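Local coordinates for hypothetical protein SO2946 (Shewanella oneidensis, PDB 2A5Z) that is of unknown function but binds magnesium and has a jelly-roll fold with a carbohydrate-binding module, so that it may recognise carbohydrate, at residues C[52-57]-C[246-251]; C[193-198]-C[218-223]. All coordinates share one frame; numbering follows the deposited sequence.

How the contacts relate
Both contacts reach the same six-stranded antiparallel sheet of the jelly roll, in which, within this chain, strand 48-53 is one outermost strand and 208-213 the other. Contact 1 pairs the end of strand 48-53 with strand 245-254 and holds a magnesium ion where the two segments meet. Contact 2 lies farther across that sheet, where the loop leading into strand 197-203 meets the chain that follows strand 208-213. Their centres are about 23 Å apart and their nearest atoms about 11 Å, without touching. Contact 1 joins the first and last strands of the chain, 48-53 and 245-254, and contact 2 falls between them in sequence.

Contact 1 of 2, residues C[52-57]-C[246-251]; sequences SYDFMM and IDLIEF. With MG (magnesium ion), chain F.
D54 and D247 together hold a magnesium ion just past the end of strand 48-53 of the jelly-roll sheet, beside the last bridged pair, Y53 with I249. Each aspartate is a bidentate ligand through its backbone O and its OD1; D54 OD1 binds the metal at 2.2 Å, and D247 OD1 does so at the same 2.2 Å. F88 and G89 complete the six-atom shell through their carbonyl oxygens. The metal explains why D54 O and D247 O, two acceptors, can lie 3.0 Å apart. In D247, CB starts away from segment 52-57; CG lies anti to the backbone N, beside the carbonyl carbon (chi1 173°), and OD1 bonds the ion whose other ligand from D247 is that carbonyl's O. D54 OD2 forms a salt bridge with R259 of the second subunit and accepts a hydrogen bond from A45 N of that subunit, while D247 OD2 is hydrogen-bonded to H87 ND1 and forms a salt bridge with the same R259 of the second subunit. The site is thus tied to the subunit interface.

Behind the ligands, Y53 and I249 form a hydrogen-bonded antiparallel pair, with Y53 N to I249 O and I249 N to Y53 O both spanning 3.1 Å. S52 and E250 follow as a non-hydrogen-bonded pair. D247 and L248 both face Y123 of strand 119-125, a classic beta bulge at the corner where the chain turns at D247.

The F55 ring lies between Y53 and I246, with Y53 CD2 over the centre of one face and I246 on the opposite face. I246 CG2 sits 3.7 Å from the ring centroid in a CH-pi contact, offset toward the rim, while I249 CG2 lies at the ring edge, 4.0 Å from F55 CE2.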
loop_
_atom_site.group_PDB
_atom_site.type_symbol
_atom_site.label_atom_id
_atom_site.label_comp_id
_atom_site.label_asym_id
_atom_site.label_seq_id
_atom_site.Cartn_x
_atom_site.Cartn_y
_atom_site.Cartn_z
ATOM N N SER C 52 -10.532 0.318 3.998
ATOM C CA SER C 52 -11.428 -0.046 2.908
ATOM C C SER C 52 -10.636 -0.296 1.636
ATOM O O SER C 52 -9.539 0.236 1.461
ATOM C CB SER C 52 -12.476 1.045 2.681
ATOM O OG SER C 52 -11.876 2.199 2.133
ATOM N N TYR C 53 -11.186 -1.127 0.762
ATOM C CA TYR C 53 -10.600 -1.331 -0.555
ATOM C C TYR C 53 -11.703 -1.446 -1.611
ATOM O O TYR C 53 -12.713 -2.102 -1.388
ATOM C CB TYR C 53 -9.640 -2.529 -0.568
ATOM C CG TYR C 53 -8.993 -2.725 -1.922
ATOM C CD1 TYR C 53 -8.270 -1.687 -2.526
ATOM C CD2 TYR C 53 -9.137 -3.928 -2.618
ATOM C CE1 TYR C 53 -7.700 -1.847 -3.781
ATOM C CE2 TYR C 53 -8.564 -4.097 -3.871
ATOM C CZ TYR C 53 -7.847 -3.049 -4.438
ATOM O OH TYR C 53 -7.295 -3.204 -5.675
ATOM N N ASP C 54 -11.500 -0.778 -2.749
ATOM C CA ASP C 54 -12.526 -0.625 -3.779
ATOM C C ASP C 54 -12.222 -1.423 -5.057
ATOM O O ASP C 54 -12.869 -1.221 -6.076
ATOM C CB ASP C 54 -12.707 0.870 -4.122
ATOM C CG ASP C 54 -14.139 1.231 -4.519
ATOM O OD1 ASP C 54 -14.983 0.334 -4.685
ATOM O OD2 ASP C 54 -14.445 2.438 -4.659
ATOM N N PHE C 55 -11.218 -2.292 -5.007
ATOM C CA PHE C 55 -10.946 -3.260 -6.085
ATOM C C PHE C 55 -10.756 -2.662 -7.479
ATOM O O PHE C 55 -11.309 -3.160 -8.452
ATOM C CB PHE C 55 -12.003 -4.383 -6.069
ATOM C CG PHE C 55 -11.944 -5.220 -4.832
ATOM C CD1 PHE C 55 -11.168 -6.376 -4.797
ATOM C CD2 PHE C 55 -12.623 -4.824 -3.678
ATOM C CE1 PHE C 55 -11.090 -7.147 -3.637
ATOM C CE2 PHE C 55 -12.553 -5.576 -2.514
ATOM C CZ PHE C 55 -11.785 -6.743 -2.487
HETATM N N MSE C 56 -9.946 -1.608 -7.564
HETATM C CA MSE C 56 -9.620 -0.976 -8.846
HETATM C C MSE C 56 -8.215 -1.318 -9.346
HETATM O O MSE C 56 -7.912 -1.092 -10.516
HETATM C CB MSE C 56 -9.826 0.554 -8.781
HETATM C CG MSE C 56 -8.649 1.348 -8.181
HETATM SE SE MSE C 56 -8.436 1.216 -6.390
HETATM C CE MSE C 56 -9.592 2.447 -5.831
HETATM N N MSE C 57 -7.369 -1.856 -8.464
HETATM C CA MSE C 57 -5.969 -2.147 -8.802
HETATM C C MSE C 57 -5.826 -3.406 -9.660
HETATM O O MSE C 57 -6.625 -4.346 -9.557
HETATM C CB MSE C 57 -5.092 -2.297 -7.544
HETATM C CG MSE C 57 -5.127 -1.131 -6.545
HETATM SE SE MSE C 57 -4.082 -1.429 -5.074
HETATM C CE MSE C 57 -2.507 -1.652 -5.894
ATOM N N ILE C 246 -16.688 -8.939 -6.129
ATOM C CA ILE C 246 -16.593 -7.922 -5.065
ATOM C C ILE C 246 -16.217 -6.534 -5.608
ATOM O O ILE C 246 -15.272 -6.384 -6.398
ATOM C CB ILE C 246 -15.694 -8.371 -3.868
ATOM C CG1 ILE C 246 -15.714 -7.322 -2.731
ATOM C CG2 ILE C 246 -14.273 -8.749 -4.342
ATOM C CD1 ILE C 246 -15.285 -7.854 -1.367
ATOM N N ASP C 247 -17.005 -5.548 -5.180
ATOM C CA ASP C 247 -16.825 -4.143 -5.520
ATOM C C ASP C 247 -16.026 -3.450 -4.406
ATOM O O ASP C 247 -15.068 -2.740 -4.665
ATOM C CB ASP C 247 -18.216 -3.492 -5.665
ATOM C CG ASP C 247 -18.169 -1.975 -5.866
ATOM O OD1 ASP C 247 -17.169 -1.458 -6.384
ATOM O OD2 ASP C 247 -19.159 -1.287 -5.523
ATOM N N LEU C 248 -16.404 -3.697 -3.158
ATOM C CA LEU C 248 -15.979 -2.841 -2.065
ATOM C C LEU C 248 -16.117 -3.561 -0.732
ATOM O O LEU C 248 -17.113 -4.249 -0.491
ATOM C CB LEU C 248 -16.835 -1.560 -2.074
ATOM C CG LEU C 248 -16.784 -0.487 -0.981
ATOM C CD1 LEU C 248 -15.379 0.044 -0.799
ATOM C CD2 LEU C 248 -17.732 0.650 -1.332
ATOM N N ILE C 249 -15.111 -3.398 0.123
ATOM C CA ILE C 249 -15.171 -3.877 1.498
ATOM C C ILE C 249 -14.725 -2.746 2.425
ATOM O O ILE C 249 -13.861 -1.956 2.058
ATOM C CB ILE C 249 -14.328 -5.187 1.700
ATOM C CG1 ILE C 249 -14.611 -5.823 3.071
ATOM C CG2 ILE C 249 -12.825 -4.951 1.439
ATOM C CD1 ILE C 249 -14.115 -7.268 3.210
ATOM N N GLU C 250 -15.337 -2.659 3.603
ATOM C CA GLU C 250 -14.996 -1.643 4.602
ATOM C C GLU C 250 -14.905 -2.283 5.990
ATOM O O GLU C 250 -15.757 -3.086 6.355
ATOM C CB GLU C 250 -16.047 -0.526 4.590
ATOM C CG GLU C 250 -15.910 0.490 5.715
ATOM C CD GLU C 250 -17.146 1.383 5.858
ATOM O OE1 GLU C 250 -17.120 2.533 5.366
ATOM O OE2 GLU C 250 -18.145 0.926 6.455
ATOM N N PHE C 251 -13.862 -1.924 6.742
ATOM C CA PHE C 251 -13.673 -2.343 8.139
ATOM C C PHE C 251 -13.691 -1.117 9.054
ATOM O O PHE C 251 -12.957 -0.153 8.808
ATOM C CB PHE C 251 -12.319 -3.046 8.323
ATOM C CG PHE C 251 -12.246 -4.413 7.703
ATOM C CD1 PHE C 251 -12.400 -5.548 8.482
ATOM C CD2 PHE C 251 -12.008 -4.564 6.341
ATOM C CE1 PHE C 251 -12.325 -6.825 7.909
ATOM C CE2 PHE C 251 -11.938 -5.833 5.751
ATOM C CZ PHE C 251 -12.103 -6.961 6.538
HETATM MG MG MG F . -15.029 -1.217 -6.193
#

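Contact 2 of 2, residues C[193-198]-C[218-223]; sequences TDDRFK and MFRADN
The backbones of D195 and M218 are joined by a nearly straight hydrogen bond, M218 N to D195 O at 2.8 Å, which ties the turn before strand 197-203 of the jelly-roll sheet to the loop after strand 208-213. Beside it, D195 and R220 form a bidentate salt bridge. R220 approaches side-on: NE reaches D195 OD2 at 2.9 Å and NH2 reaches D195 OD1 at 3.1 Å, each on the syn side of its oxygen. The carboxylate and guanidinium planes are 27° apart, so the two groups are moderately twisted. The arginine bends at chi3 (-78°), which sets NE off the line of an otherwise extended chain.

A further charge joins the network, since R220 NH1 donates to D222 OD1 at 2.9 Å. NH1 and NH2 each have two acceptors: D222 OD1 and M109 O for NH1, D195 OD1 and F112 O for NH2. Next to D195 in the chain, D194 OD1 accepts from R196 N in an Asx turn, and D194 OD2 forms a salt bridge with R196 NE.

M218, a selenomethionine, packs beside D195 and F197: its CE rests 3.5 Å from D195 OD1, and its CB lies 3.8 Å from F197 CD2. A water finally spans the two segments, donating to D195 OD2 and to M218 O, each at 2.7 Å from its oxygen.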
loop_
_atom_site.group_PDB
_atom_site.type_symbol
_atom_site.label_atom_id
_atom_site.label_comp_id
_atom_site.label_asym_id
_atom_site.label_seq_id
_atom_site.Cartn_x
_atom_site.Cartn_y
_atom_site.Cartn_z
ATOM N N THR C 193 -20.700 -7.084 21.649
ATOM C CA THR C 193 -19.772 -7.017 22.794
ATOM C C THR C 193 -19.562 -8.350 23.536
ATOM O O THR C 193 -18.612 -8.478 24.318
ATOM C CB THR C 193 -20.181 -5.917 23.826
ATOM O OG1 THR C 193 -21.559 -6.071 24.186
ATOM C CG2 THR C 193 -19.966 -4.523 23.254
ATOM N N ASP C 194 -20.453 -9.317 23.305
ATOM C CA ASP C 194 -20.317 -10.674 23.850
ATOM C C ASP C 194 -19.793 -11.688 22.812
ATOM O O ASP C 194 -19.801 -12.897 23.053
ATOM C CB ASP C 194 -21.643 -11.148 24.449
ATOM C CG ASP C 194 -22.798 -11.119 23.441
ATOM O OD1 ASP C 194 -22.590 -10.722 22.271
ATOM O OD2 ASP C 194 -23.929 -11.489 23.824
ATOM N N ASP C 195 -19.340 -11.173 21.668
ATOM C CA ASP C 195 -18.764 -11.953 20.557
ATOM C C ASP C 195 -19.803 -12.702 19.727
ATOM O O ASP C 195 -19.457 -13.505 18.863
ATOM C CB ASP C 195 -17.605 -12.874 20.996
ATOM C CG ASP C 195 -16.425 -12.856 20.005
ATOM O OD1 ASP C 195 -16.310 -11.908 19.193
ATOM O OD2 ASP C 195 -15.590 -13.789 20.052
ATOM N N ARG C 196 -21.077 -12.425 19.985
ATOM C CA ARG C 196 -22.130 -12.812 19.069
ATOM C C ARG C 196 -22.036 -11.872 17.877
ATOM O O ARG C 196 -21.222 -10.947 17.882
ATOM C CB ARG C 196 -23.503 -12.704 19.731
ATOM C CG ARG C 196 -23.727 -13.675 20.885
ATOM C CD ARG C 196 -25.184 -13.662 21.360
ATOM N NE ARG C 196 -25.623 -12.347 21.821
ATOM C CZ ARG C 196 -26.675 -11.681 21.348
ATOM N NH1 ARG C 196 -27.447 -12.197 20.393
ATOM N NH2 ARG C 196 -26.975 -10.497 21.852
ATOM N N PHE C 197 -22.851 -12.110 16.856
ATOM C CA PHE C 197 -22.848 -11.265 15.665
ATOM C C PHE C 197 -24.251 -11.025 15.126
ATOM O O PHE C 197 -25.180 -11.805 15.371
ATOM C CB PHE C 197 -21.958 -11.866 14.572
ATOM C CG PHE C 197 -22.501 -13.140 13.969
ATOM C CD1 PHE C 197 -23.415 -13.101 12.920
ATOM C CD2 PHE C 197 -22.100 -14.383 14.453
ATOM C CE1 PHE C 197 -23.920 -14.267 12.368
ATOM C CE2 PHE C 197 -22.597 -15.552 13.892
ATOM C CZ PHE C 197 -23.510 -15.492 12.851
ATOM N N LYS C 198 -24.387 -9.931 14.389
ATOM C CA LYS C 198 -25.577 -9.663 13.608
ATOM C C LYS C 198 -25.148 -9.438 12.170
ATOM O O LYS C 198 -24.185 -8.706 11.915
ATOM C CB LYS C 198 -26.317 -8.438 14.156
ATOM C CG LYS C 198 -27.573 -8.056 13.374
ATOM C CD LYS C 198 -28.416 -7.047 14.130
ATOM C CE LYS C 198 -29.798 -6.948 13.491
ATOM N NZ LYS C 198 -30.809 -6.332 14.398
HETATM N N MSE C 218 -19.643 -16.052 17.720
HETATM C CA MSE C 218 -19.057 -16.319 16.409
HETATM C C MSE C 218 -17.876 -17.295 16.478
HETATM O O MSE C 218 -17.249 -17.454 17.545
HETATM C CB MSE C 218 -18.620 -14.997 15.752
HETATM C CG MSE C 218 -17.308 -14.379 16.289
HETATM SE SE MSE C 218 -16.794 -12.855 15.435
HETATM C CE MSE C 218 -17.993 -11.705 16.096
ATOM N N PHE C 219 -17.577 -17.949 15.353
ATOM C CA PHE C 219 -16.292 -18.630 15.204
ATOM C C PHE C 219 -15.155 -17.605 15.297
ATOM O O PHE C 219 -15.177 -16.574 14.622
ATOM C CB PHE C 219 -16.175 -19.396 13.869
ATOM C CG PHE C 219 -14.748 -19.786 13.530
ATOM C CD1 PHE C 219 -14.047 -20.688 14.338
ATOM C CD2 PHE C 219 -14.097 -19.223 12.432
ATOM C CE1 PHE C 219 -12.724 -21.029 14.054
ATOM C CE2 PHE C 219 -12.776 -19.562 12.126
ATOM C CZ PHE C 219 -12.085 -20.467 12.941
ATOM N N ARG C 220 -14.160 -17.913 16.123
ATOM C CA ARG C 220 -13.019 -17.036 16.307
ATOM C C ARG C 220 -11.747 -17.853 16.468
ATOM O O ARG C 220 -11.725 -18.826 17.206
ATOM C CB ARG C 220 -13.219 -16.133 17.529
ATOM C CG ARG C 220 -12.025 -15.220 17.819
ATOM C CD ARG C 220 -12.235 -14.336 19.052
ATOM N NE ARG C 220 -13.098 -13.179 18.779
ATOM C CZ ARG C 220 -12.682 -12.022 18.261
ATOM N NH1 ARG C 220 -11.411 -11.835 17.933
ATOM N NH2 ARG C 220 -13.547 -11.044 18.071
ATOM N N ALA C 221 -10.704 -17.452 15.746
ATOM C CA ALA C 221 -9.338 -17.900 16.003
ATOM C C ALA C 221 -8.451 -16.676 15.887
ATOM O O ALA C 221 -8.397 -16.031 14.827
ATOM C CB ALA C 221 -8.915 -18.982 15.021
ATOM N N ASP C 222 -7.788 -16.329 16.992
ATOM C CA ASP C 222 -6.926 -15.150 17.042
ATOM C C ASP C 222 -5.499 -15.458 16.567
ATOM O O ASP C 222 -4.510 -15.173 17.253
ATOM C CB ASP C 222 -6.939 -14.525 18.443
ATOM C CG ASP C 222 -8.251 -13.784 18.752
ATOM O OD1 ASP C 222 -9.061 -13.539 17.830
ATOM O OD2 ASP C 222 -8.462 -13.435 19.930
ATOM N N ASN C 223 -5.419 -16.021 15.368
ATOM C CA ASN C 223 -4.153 -16.348 14.718
ATOM C C ASN C 223 -4.381 -16.371 13.204
ATOM O O ASN C 223 -5.479 -16.043 12.742
ATOM C CB ASN C 223 -3.590 -17.684 15.240
ATOM C CG ASN C 223 -4.576 -18.834 15.098
ATOM O OD1 ASN C 223 -5.108 -19.073 14.013
ATOM N ND2 ASN C 223 -4.829 -19.548 16.196
HETATM O O HOH W 1 -16.021 -16.450 19.782
#